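Local atomic coordinates of major extracellular endoglucanase (Xanthomonas campestris pv. campestris, PDB entry 4TUF), a protein that hydrolyses internal beta-1,4-glucosidic linkages of cellulose, lichenin and cereal beta-D-glucans; this chain is its family 5 catalytic domain, a TIM barrel. Residues Gly85-Ser88 with Leu89-Leu92; Ala259-Glu262 with Arg263-Gln267; Ala288-Lys291 with Thr292-Ala296; Arg326-Trp329 with Thr330-Arg333. All blocks are in the same frame, centred on the assembly; numbering follows the deposited sequence.

In the fold
The four contacts are local ones, spaced in series along one TIM-barrel chain and all on its outer layer, 19 to 22 Å from the chain's centre. Contact 1 opens helix 88-102, contact 2 fills most of helix 257-266, contact 3 lies on helix 288-303, and contact 4 forms the last part of the loop leading to helix 334-344. Contacts 1 and 2 lie on opposite sides of the chain's centre, their own centres about 41 Å apart. Contacts 2 and 3 occupy successive helices around strand 276-280 and touch directly, W261 meeting W293 and A296. Contact 4 comes within about 7 Å of contact 3 at the nearest atoms. Together they sample the coat around the parallel strands, on one of which lies E278, the probable nucleophile.

Contact 1. Residues Gly85-Ser88 with Leu89-Leu92; sequences GLTS and LQIL
T87 and Q90 form a capping box at the start of helix 88-102, one of the outer helices of the TIM barrel, which follows strand 56-61 and precedes strand 105-110. The Q90 side chain turns back over the residue at the N-cap. Its CB lies 3.5 Å from T87 O. With chi1 at -67°, CG sits beside its own backbone N and passes 3.5 Å from T87 OG1, and the extended chain then carries the amide backward along the T87 side chain to the preceding peptide. There Q90 OE1 accepts from T87 N at 3.1 Å, with a nearly straight N-H...O angle of 164°, although the donor stands above the carbonyl plane. The same oxygen is 3.4 Å from L86 CA and also close to L86 CD2, where the two side chains meet at a slant.

The reciprocal half of the box is weaker: Q90 N donates to T87 OG1 over 3.4 Å, and that hydroxyl has a further weak link to S68 O. Backbone bonding begins at once, T87 O receiving I91 N and S88 O receiving L92 N. S88 OG is hydrogen-bonded to T70 O, which ties the helix start to a neighbouring loop. L89 and L92 lean on helix 129-143, through Y143 in both cases. An apolar touch lies beside the cap: I91 CG1, close to T87 O, also reaches L86 CB at 3.8 Å.

Contact 2. Residues Ala259-Glu262 with Arg263-Gln267; sequences AIWE and RHFGQ
W261 O is gripped by two backbone donors, F265 N at 3.0 Å and G266 N at 2.8 Å, which arrive from opposite faces of its carbonyl plane. The second of these spans five residues and marks a wider, pi-type turn in helix 257-266. E262 O continues the pattern, receiving Q267 N at 2.8 Å on a lone pair. One residue earlier than W261 the spacing is still that of an alpha helix, H264 N donating to I260 O in a nearly straight bond.

The F265 side chain, its CG placed between the backbone N and the carbonyl carbon (chi1 58°), folds back along the helix and lays one ring face over W261 O, which stands 3.6 Å above the ring centre. The far end of the same ring meets W261 CB through CZ at 3.8 Å, and the indole and phenyl planes are turned 34° from each other. H264 repeats the theme on another side of the helix: I260 O lies over one face of the imidazole, offset toward its rim, and I260 CG2 runs alongside CE1 at 3.9 Å.

In this beta-alpha-beta unit between strands 231-238 and 276-280, F265 packs on P235 of the first strand, while W261 faces helix 288-303. E262 OE1 is hydrogen-bonded to Y300 of that helix. Q267 NE2 donates to R263 O at 2.8 Å, within its own amide plane. The carbonyls of W261, E262 and R263 are thus each met by an N-H donor, the last from a side chain, which probably offsets the shift from alpha-type to pi-type bonding.

Contact 3. Residues Ala288-Lys291 with Thr292-Ala296; sequences ARDK and TWQDA
D290 OD2 and Q294 NE2 join in a 2.8 Å hydrogen bond one turn apart on helix 288-303. The oxygen is met on its syn side, close to the carboxylate plane, and also lies nearly in the plane of the Q294 amide, although the two flat groups stand 83° apart. D290 OD2 takes a second bond from the backbone N of Y283. The other end of the amide is held too, because Q294 OE1 is hydrogen-bonded to the hydroxyl of Y311; with both ends engaged, the rotation of the amide is fixed. D290 OD1 is differently placed, 4.0 Å from W293 CE3 and close to D241 OD1, a like charge whose effect the two N-H donors on OD2 probably offset.

The helix links strand 276-280 to strand 309-311 in a beta-alpha-beta crossover of the TIM barrel. With its CG anti to the backbone N (chi1 175°), the W293 indole leaves this turn to meet the rings of F248 and W261, the latter on the preceding helix. Its side chain is about 9 Å from that of E278, the probable nucleophile.

On the outer side K291 NZ and D295 OD2 form a salt bridge of 3.3 Å, which uses the syn lone pair of the carboxylate. The lysine chain bends at chi2, which turns NZ back toward D295. D295 OD1 is hydrogen-bonded to Y283 OH. Along the backbone, R289 O, D290 O and K291 O receive W293 N, Q294 N and D295 N, the first at 2.7 Å, while R289 NH1 is hydrogen-bonded to N249 OD1.

Contact 4. Residues Arg326-Trp329 with Thr330-Arg333; sequences RDDW and TSVR
D328 OD1 accepts from two successive backbone amides, T330 N at 3.2 Å and S331 N at 3.0 Å, both from the same face of its carboxylate and well above the plane. The D328 chi1 of 52° folds the side chain over the residues that follow it. Its other oxygen meets S331 OG, at a modelled distance too short to be trusted. R326 N donates to S331 O at 2.8 Å and draws the two arms together.

The extended R326 side chain runs past S331 CB, which lies at the edge of its guanidinium, while R333 CG sits over one face. R326 NH1 and R333 NE are 4.0 Å apart, and acceptors flank these two positive groups: E285 forms a salt bridge with R326, D335 another with R333 NH2, and K282 O receives R333 NH1. Further out, the W329 ring meets W38 edge-to-face, and W329 O is hydrogen-bonded to R40 NH1.

R326 to W329 make a type I beta turn, closed by W329 N on R326 O, and the D328 bond to T330 N adds an Asx turn, in the loop that ends with R333 as N-cap of helix 334-344.

Contact 1. Residues Gly85-Ser88 with Leu89-Leu92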
loop_
_atom_site.group_PDB
_atom_site.type_symbol
_atom_site.label_atom_id
_atom_site.label_comp_id
_atom_site.label_asym_id
_atom_site.label_seq_id
_atom_site.Cartn_x
_atom_site.Cartn_y
_atom_site.Cartn_z
ATOM N N GLY A 85 -3.113 -28.265 5.493
ATOM C CA GLY A 85 -2.130 -28.556 6.523
ATOM C C GLY A 85 -1.137 -27.432 6.767
ATOM O O GLY A 85 -0.541 -27.343 7.840
ATOM N N LEU A 86 -0.957 -26.568 5.775
ATOM C CA LEU A 86 0.010 -25.480 5.881
ATOM C C LEU A 86 -0.383 -24.452 6.933
ATOM O O LEU A 86 -1.563 -24.154 7.110
ATOM C CB LEU A 86 0.177 -24.781 4.533
ATOM C CG LEU A 86 0.706 -25.639 3.385
ATOM C CD1 LEU A 86 1.000 -24.773 2.166
ATOM C CD2 LEU A 86 1.940 -26.413 3.822
ATOM N N THR A 87 0.611 -23.914 7.633
ATOM C CA THR A 87 0.383 -22.786 8.525
ATOM C C THR A 87 0.308 -21.526 7.676
ATOM O O THR A 87 0.749 -21.525 6.529
ATOM C CB THR A 87 1.492 -22.653 9.581
ATOM O OG1 THR A 87 2.687 -22.146 8.975
ATOM C CG2 THR A 87 1.793 -24.001 10.202
ATOM N N SER A 88 -0.249 -20.456 8.227
ATOM C CA SER A 88 -0.399 -19.216 7.472
ATOM C C SER A 88 0.952 -18.662 7.016
ATOM O O SER A 88 1.054 -18.052 5.959
ATOM C CB SER A 88 -1.142 -18.170 8.304
ATOM O OG SER A 88 -0.390 -17.788 9.440
ATOM N N LEU A 89 1.987 -18.873 7.818
ATOM C CA LEU A 89 3.330 -18.461 7.431
ATOM C C LEU A 89 3.764 -19.194 6.166
ATOM O O LEU A 89 4.292 -18.592 5.230
ATOM C CB LEU A 89 4.323 -18.725 8.563
ATOM C CG LEU A 89 5.779 -18.355 8.270
ATOM C CD1 LEU A 89 5.902 -16.894 7.853
ATOM C CD2 LEU A 89 6.638 -18.636 9.484
ATOM N N GLN A 90 3.521 -20.499 6.138
ATOM C CA GLN A 90 3.882 -21.310 4.984
ATOM C C GLN A 90 3.034 -20.964 3.763
ATOM O O GLN A 90 3.461 -21.172 2.630
ATOM C CB GLN A 90 3.757 -22.793 5.320
ATOM C CG GLN A 90 4.764 -23.257 6.357
ATOM C CD GLN A 90 4.434 -24.623 6.919
ATOM O OE1 GLN A 90 3.304 -25.097 6.808
ATOM N NE2 GLN A 90 5.423 -25.264 7.528
ATOM N N ILE A 91 1.840 -20.427 3.987
ATOM C CA ILE A 91 0.999 -20.020 2.869
ATOM C C ILE A 91 1.509 -18.687 2.318
ATOM O O ILE A 91 1.549 -18.482 1.106
ATOM C CB ILE A 91 -0.490 -19.921 3.276
ATOM C CG1 ILE A 91 -1.009 -21.302 3.685
ATOM C CG2 ILE A 91 -1.337 -19.389 2.127
ATOM C CD1 ILE A 91 -2.482 -21.328 4.065
ATOM N N LEU A 92 1.922 -17.794 3.212
ATOM C CA LEU A 92 2.556 -16.547 2.800
ATOM C C LEU A 92 3.814 -16.863 1.997
ATOM O O LEU A 92 4.027 -16.309 0.916
ATOM C CB LEU A 92 2.889 -15.676 4.013
ATOM C CG LEU A 92 3.521 -14.301 3.761
ATOM C CD1 LEU A 92 2.639 -13.460 2.847
ATOM C CD2 LEU A 92 3.795 -13.564 5.083
#

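Contact 2. Residues Ala259-Glu262 with Arg263-Gln267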
loop_
_atom_site.group_PDB
_atom_site.type_symbol
_atom_site.label_atom_id
_atom_site.label_comp_id
_atom_site.label_asym_id
_atom_site.label_seq_id
_atom_site.Cartn_x
_atom_site.Cartn_y
_atom_site.Cartn_z
ATOM N N ALA A 259 -5.119 21.159 -6.589
ATOM C CA ALA A 259 -4.431 21.970 -5.590
ATOM C C ALA A 259 -4.336 21.237 -4.252
ATOM O O ALA A 259 -3.365 21.385 -3.508
ATOM C CB ALA A 259 -5.142 23.301 -5.414
ATOM N N ILE A 260 -5.355 20.445 -3.952
ATOM C CA ILE A 260 -5.421 19.725 -2.691
ATOM C C ILE A 260 -4.495 18.510 -2.703
ATOM O O ILE A 260 -3.784 18.244 -1.730
ATOM C CB ILE A 260 -6.870 19.301 -2.390
ATOM C CG1 ILE A 260 -7.697 20.540 -2.035
ATOM C CG2 ILE A 260 -6.919 18.278 -1.273
ATOM C CD1 ILE A 260 -9.175 20.304 -2.045
ATOM N N TRP A 261 -4.498 17.783 -3.816
ATOM C CA TRP A 261 -3.573 16.675 -4.005
ATOM C C TRP A 261 -2.142 17.184 -4.038
ATOM O O TRP A 261 -1.240 16.558 -3.486
ATOM C CB TRP A 261 -3.894 15.914 -5.290
ATOM C CG TRP A 261 -5.234 15.245 -5.274
ATOM C CD1 TRP A 261 -5.864 14.695 -4.197
ATOM C CD2 TRP A 261 -6.115 15.071 -6.387
ATOM N NE1 TRP A 261 -7.081 14.177 -4.573
ATOM C CE2 TRP A 261 -7.257 14.398 -5.914
ATOM C CE3 TRP A 261 -6.047 15.413 -7.739
ATOM C CZ2 TRP A 261 -8.324 14.065 -6.743
ATOM C CZ3 TRP A 261 -7.107 15.080 -8.560
ATOM C CH2 TRP A 261 -8.231 14.414 -8.059
ATOM N N GLU A 262 -1.938 18.325 -4.690
ATOM C CA GLU A 262 -0.617 18.937 -4.751
ATOM C C GLU A 262 -0.105 19.238 -3.350
ATOM O O GLU A 262 1.015 18.873 -3.002
ATOM C CB GLU A 262 -0.650 20.214 -5.594
ATOM C CG GLU A 262 0.696 20.906 -5.750
ATOM C CD GLU A 262 1.601 20.219 -6.759
ATOM O OE1 GLU A 262 1.195 19.182 -7.331
ATOM O OE2 GLU A 262 2.723 20.725 -6.984
ATOM N N ARG A 263 -0.943 19.886 -2.547
ATOM C CA ARG A 263 -0.600 20.217 -1.169
ATOM C C ARG A 263 -0.226 19.006 -0.316
ATOM O O ARG A 263 0.793 19.015 0.374
ATOM C CB ARG A 263 -1.759 20.951 -0.499
ATOM C CG ARG A 263 -1.486 21.291 0.950
ATOM C CD ARG A 263 -2.268 22.509 1.387
ATOM N NE ARG A 263 -3.694 22.238 1.517
ATOM C CZ ARG A 263 -4.647 23.063 1.099
ATOM N NH1 ARG A 263 -4.322 24.207 0.511
ATOM N NH2 ARG A 263 -5.923 22.741 1.264
ATOM N N HIS A 264 -1.110 18.012 -0.286
ATOM C CA HIS A 264 -0.914 16.796 0.503
ATOM C C HIS A 264 0.227 15.865 0.093
ATOM O O HIS A 264 0.964 15.395 0.943
ATOM C CB HIS A 264 -2.219 16.009 0.584
ATOM C CG HIS A 264 -3.295 16.702 1.354
ATOM N ND1 HIS A 264 -4.620 16.348 1.262
ATOM C CD2 HIS A 264 -3.243 17.730 2.229
ATOM C CE1 HIS A 264 -5.339 17.125 2.047
ATOM N NE2 HIS A 264 -4.526 17.973 2.645
ATOM N N PHE A 265 0.385 15.601 -1.198
ATOM C CA PHE A 265 1.502 14.778 -1.639
ATOM C C PHE A 265 2.226 15.219 -2.890
ATOM O O PHE A 265 3.367 14.935 -3.070
ATOM C CB PHE A 265 1.087 13.315 -1.778
ATOM C CG PHE A 265 -0.041 13.089 -2.711
ATOM C CD1 PHE A 265 -1.307 13.161 -2.269
ATOM C CD2 PHE A 265 0.180 12.811 -4.019
ATOM C CE1 PHE A 265 -2.344 12.961 -3.114
ATOM C CE2 PHE A 265 -0.849 12.614 -4.880
ATOM C CZ PHE A 265 -2.115 12.691 -4.424
ATOM N N GLY A 266 1.507 15.868 -3.774
ATOM C CA GLY A 266 1.929 16.086 -5.137
ATOM C C GLY A 266 3.145 16.930 -5.309
ATOM O O GLY A 266 3.958 16.722 -6.162
ATOM N N GLN A 267 3.231 17.929 -4.479
ATOM C CA GLN A 267 4.343 18.875 -4.524
ATOM C C GLN A 267 5.706 18.213 -4.307
ATOM O O GLN A 267 6.747 18.819 -4.572
ATOM C CB GLN A 267 4.136 19.971 -3.478
ATOM C CG GLN A 267 3.952 19.425 -2.071
ATOM C CD GLN A 267 4.045 20.498 -1.010
ATOM O OE1 GLN A 267 4.979 21.298 -1.000
ATOM N NE2 GLN A 267 3.074 20.522 -0.109
#

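Contact 3. Residues Ala288-Lys291 with Thr292-Ala296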
loop_
_atom_site.group_PDB
_atom_site.type_symbol
_atom_site.label_atom_id
_atom_site.label_comp_id
_atom_site.label_asym_id
_atom_site.label_seq_id
_atom_site.Cartn_x
_atom_site.Cartn_y
_atom_site.Cartn_z
ATOM N N ALA A 288 -22.166 9.177 -7.867
ATOM C CA ALA A 288 -21.961 9.941 -9.092
ATOM C C ALA A 288 -20.550 10.521 -9.145
ATOM O O ALA A 288 -19.909 10.552 -10.195
ATOM C CB ALA A 288 -22.998 11.048 -9.205
ATOM N N ARG A 289 -20.089 10.990 -7.990
ATOM C CA ARG A 289 -18.847 11.739 -7.863
ATOM C C ARG A 289 -17.597 10.871 -7.851
ATOM O O ARG A 289 -16.523 11.343 -8.222
ATOM C CB ARG A 289 -18.864 12.588 -6.591
ATOM C CG ARG A 289 -19.683 13.848 -6.681
ATOM C CD ARG A 289 -19.617 14.604 -5.371
ATOM N NE ARG A 289 -20.103 13.784 -4.266
ATOM C CZ ARG A 289 -20.458 14.269 -3.082
ATOM N NH1 ARG A 289 -20.384 15.575 -2.853
ATOM N NH2 ARG A 289 -20.892 13.452 -2.131
ATOM N N ASP A 290 -17.711 9.622 -7.406
ATOM C CA ASP A 290 -16.512 8.803 -7.291
ATOM C C ASP A 290 -15.968 8.466 -8.670
ATOM O O ASP A 290 -14.763 8.299 -8.844
ATOM C CB ASP A 290 -16.767 7.523 -6.500
ATOM C CG ASP A 290 -15.473 6.759 -6.209
ATOM O OD1 ASP A 290 -14.787 7.084 -5.212
ATOM O OD2 ASP A 290 -15.132 5.842 -6.988
ATOM N N LYS A 291 -16.859 8.366 -9.646
ATOM C CA LYS A 291 -16.448 8.204 -11.032
ATOM C C LYS A 291 -15.589 9.405 -11.415
ATOM O O LYS A 291 -14.406 9.263 -11.734
ATOM C CB LYS A 291 -17.669 8.081 -11.945
ATOM C CG LYS A 291 -17.532 7.073 -13.073
ATOM C CD LYS A 291 -16.638 7.586 -14.188
ATOM C CE LYS A 291 -16.810 6.755 -15.457
ATOM N NZ LYS A 291 -15.983 7.277 -16.582
ATOM N N THR A 292 -16.194 10.588 -11.345
ATOM C CA THR A 292 -15.500 11.845 -11.609
ATOM C C THR A 292 -14.188 11.975 -10.831
ATOM O O THR A 292 -13.161 12.350 -11.390
ATOM C CB THR A 292 -16.388 13.051 -11.262
ATOM O OG1 THR A 292 -17.676 12.896 -11.872
ATOM C CG2 THR A 292 -15.747 14.336 -11.751
ATOM N N TRP A 293 -14.230 11.654 -9.542
ATOM C CA TRP A 293 -13.061 11.791 -8.679
ATOM C C TRP A 293 -11.883 10.925 -9.132
ATOM O O TRP A 293 -10.752 11.408 -9.208
ATOM C CB TRP A 293 -13.419 11.450 -7.229
ATOM C CG TRP A 293 -12.220 11.471 -6.337
ATOM C CD1 TRP A 293 -11.676 12.559 -5.722
ATOM C CD2 TRP A 293 -11.398 10.354 -5.978
ATOM N NE1 TRP A 293 -10.569 12.189 -4.998
ATOM C CE2 TRP A 293 -10.377 10.839 -5.139
ATOM C CE3 TRP A 293 -11.428 8.993 -6.280
ATOM C CZ2 TRP A 293 -9.394 10.012 -4.605
ATOM C CZ3 TRP A 293 -10.457 8.172 -5.748
ATOM C CH2 TRP A 293 -9.454 8.683 -4.916
ATOM N N GLN A 294 -12.142 9.652 -9.421
ATOM C CA GLN A 294 -11.088 8.740 -9.863
ATOM C C GLN A 294 -10.513 9.186 -11.199
ATOM O O GLN A 294 -9.300 9.134 -11.404
ATOM C CB GLN A 294 -11.605 7.299 -9.965
ATOM C CG GLN A 294 -11.947 6.676 -8.621
ATOM C CD GLN A 294 -11.921 5.162 -8.634
ATOM O OE1 GLN A 294 -11.084 4.548 -9.295
ATOM N NE2 GLN A 294 -12.840 4.551 -7.896
ATOM N N ASP A 295 -11.387 9.622 -12.103
ATOM C CA ASP A 295 -10.954 10.121 -13.400
ATOM C C ASP A 295 -9.995 11.297 -13.240
ATOM O O ASP A 295 -8.939 11.331 -13.868
ATOM C CB ASP A 295 -12.154 10.540 -14.248
ATOM C CG ASP A 295 -12.914 9.356 -14.814
ATOM O OD1 ASP A 295 -12.312 8.273 -14.975
ATOM O OD2 ASP A 295 -14.115 9.515 -15.115
ATOM N N ALA A 296 -10.363 12.248 -12.385
ATOM C CA ALA A 296 -9.559 13.449 -12.166
ATOM C C ALA A 296 -8.210 13.138 -11.519
ATOM O O ALA A 296 -7.200 13.763 -11.850
ATOM C CB ALA A 296 -10.327 14.446 -11.314
#

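Contact 4. Residues Arg326-Trp329 with Thr330-Arg333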
loop_
_atom_site.group_PDB
_atom_site.type_symbol
_atom_site.label_atom_id
_atom_site.label_comp_id
_atom_site.label_asym_id
_atom_site.label_seq_id
_atom_site.Cartn_x
_atom_site.Cartn_y
_atom_site.Cartn_z
ATOM N N ARG A 326 -15.902 -8.514 -8.780
ATOM C CA ARG A 326 -17.222 -8.336 -8.197
ATOM C C ARG A 326 -17.425 -9.344 -7.064
ATOM O O ARG A 326 -16.509 -10.083 -6.711
ATOM C CB ARG A 326 -18.311 -8.482 -9.258
ATOM C CG ARG A 326 -18.211 -7.482 -10.402
ATOM C CD ARG A 326 -19.473 -7.498 -11.256
ATOM N NE ARG A 326 -19.361 -6.621 -12.415
ATOM C CZ ARG A 326 -19.634 -5.321 -12.393
ATOM N NH1 ARG A 326 -20.035 -4.752 -11.265
ATOM N NH2 ARG A 326 -19.504 -4.590 -13.494
ATOM N N ASP A 327 -18.629 -9.380 -6.504
ATOM C CA ASP A 327 -18.896 -10.188 -5.319
ATOM C C ASP A 327 -18.893 -11.692 -5.604
ATOM O O ASP A 327 -18.832 -12.499 -4.675
ATOM C CB ASP A 327 -20.233 -9.776 -4.698
ATOM C CG ASP A 327 -20.286 -8.299 -4.354
ATOM O OD1 ASP A 327 -19.288 -7.773 -3.814
ATOM O OD2 ASP A 327 -21.325 -7.662 -4.631
ATOM N N ASP A 328 -18.955 -12.068 -6.880
ATOM C CA ASP A 328 -18.899 -13.480 -7.260
ATOM C C ASP A 328 -17.456 -13.981 -7.320
ATOM O O ASP A 328 -17.210 -15.157 -7.584
ATOM C CB ASP A 328 -19.599 -13.718 -8.605
ATOM C CG ASP A 328 -19.096 -12.796 -9.704
ATOM O OD1 ASP A 328 -18.079 -12.095 -9.500
ATOM O OD2 ASP A 328 -19.719 -12.780 -10.785
ATOM N N TRP A 329 -16.514 -13.071 -7.092
ATOM C CA TRP A 329 -15.088 -13.388 -7.043
ATOM C C TRP A 329 -14.525 -13.893 -8.367
ATOM O O TRP A 329 -13.420 -14.431 -8.404
ATOM C CB TRP A 329 -14.816 -14.413 -5.942
ATOM C CG TRP A 329 -14.758 -13.782 -4.607
ATOM C CD1 TRP A 329 -15.791 -13.614 -3.728
ATOM C CD2 TRP A 329 -13.606 -13.193 -3.997
ATOM N NE1 TRP A 329 -15.345 -12.963 -2.600
ATOM C CE2 TRP A 329 -14.007 -12.693 -2.742
ATOM C CE3 TRP A 329 -12.274 -13.043 -4.388
ATOM C CZ2 TRP A 329 -13.123 -12.054 -1.878
ATOM C CZ3 TRP A 329 -11.397 -12.409 -3.529
ATOM C CH2 TRP A 329 -11.824 -11.925 -2.286
ATOM N N THR A 330 -15.276 -13.702 -9.449
ATOM C CA THR A 330 -14.835 -14.147 -10.764
ATOM C C THR A 330 -14.952 -13.051 -11.819
ATOM O O THR A 330 -14.142 -12.986 -12.737
ATOM C CB THR A 330 -15.632 -15.378 -11.234
ATOM O OG1 THR A 330 -17.031 -15.153 -11.029
ATOM C CG2 THR A 330 -15.215 -16.610 -10.454
ATOM N N SER A 331 -15.956 -12.189 -11.686
ATOM C CA SER A 331 -16.218 -11.164 -12.697
ATOM C C SER A 331 -15.359 -9.918 -12.480
ATOM O O SER A 331 -15.161 -9.475 -11.347
ATOM C CB SER A 331 -17.698 -10.786 -12.698
ATOM O OG SER A 331 -18.518 -11.941 -12.748
ATOM N N VAL A 332 -14.861 -9.350 -13.574
ATOM C CA VAL A 332 -13.945 -8.217 -13.497
ATOM C C VAL A 332 -14.616 -6.897 -13.871
ATOM O O VAL A 332 -15.289 -6.796 -14.892
ATOM C CB VAL A 332 -12.709 -8.438 -14.403
ATOM C CG1 VAL A 332 -11.829 -7.192 -14.435
ATOM C CG2 VAL A 332 -11.912 -9.639 -13.926
ATOM N N ARG A 333 -14.421 -5.890 -13.024
ATOM C CA ARG A 333 -14.913 -4.540 -13.269
ATOM C C ARG A 333 -14.121 -3.865 -14.386
ATOM O O ARG A 333 -13.076 -3.268 -14.141
ATOM C CB ARG A 333 -14.833 -3.704 -11.987
ATOM C CG ARG A 333 -15.771 -4.152 -10.874
ATOM C CD ARG A 333 -16.446 -2.946 -10.235
ATOM N NE ARG A 333 -17.022 -2.064 -11.252
ATOM C CZ ARG A 333 -17.470 -0.834 -11.015
ATOM N NH1 ARG A 333 -17.414 -0.327 -9.791
ATOM N NH2 ARG A 333 -17.974 -0.109 -12.005
#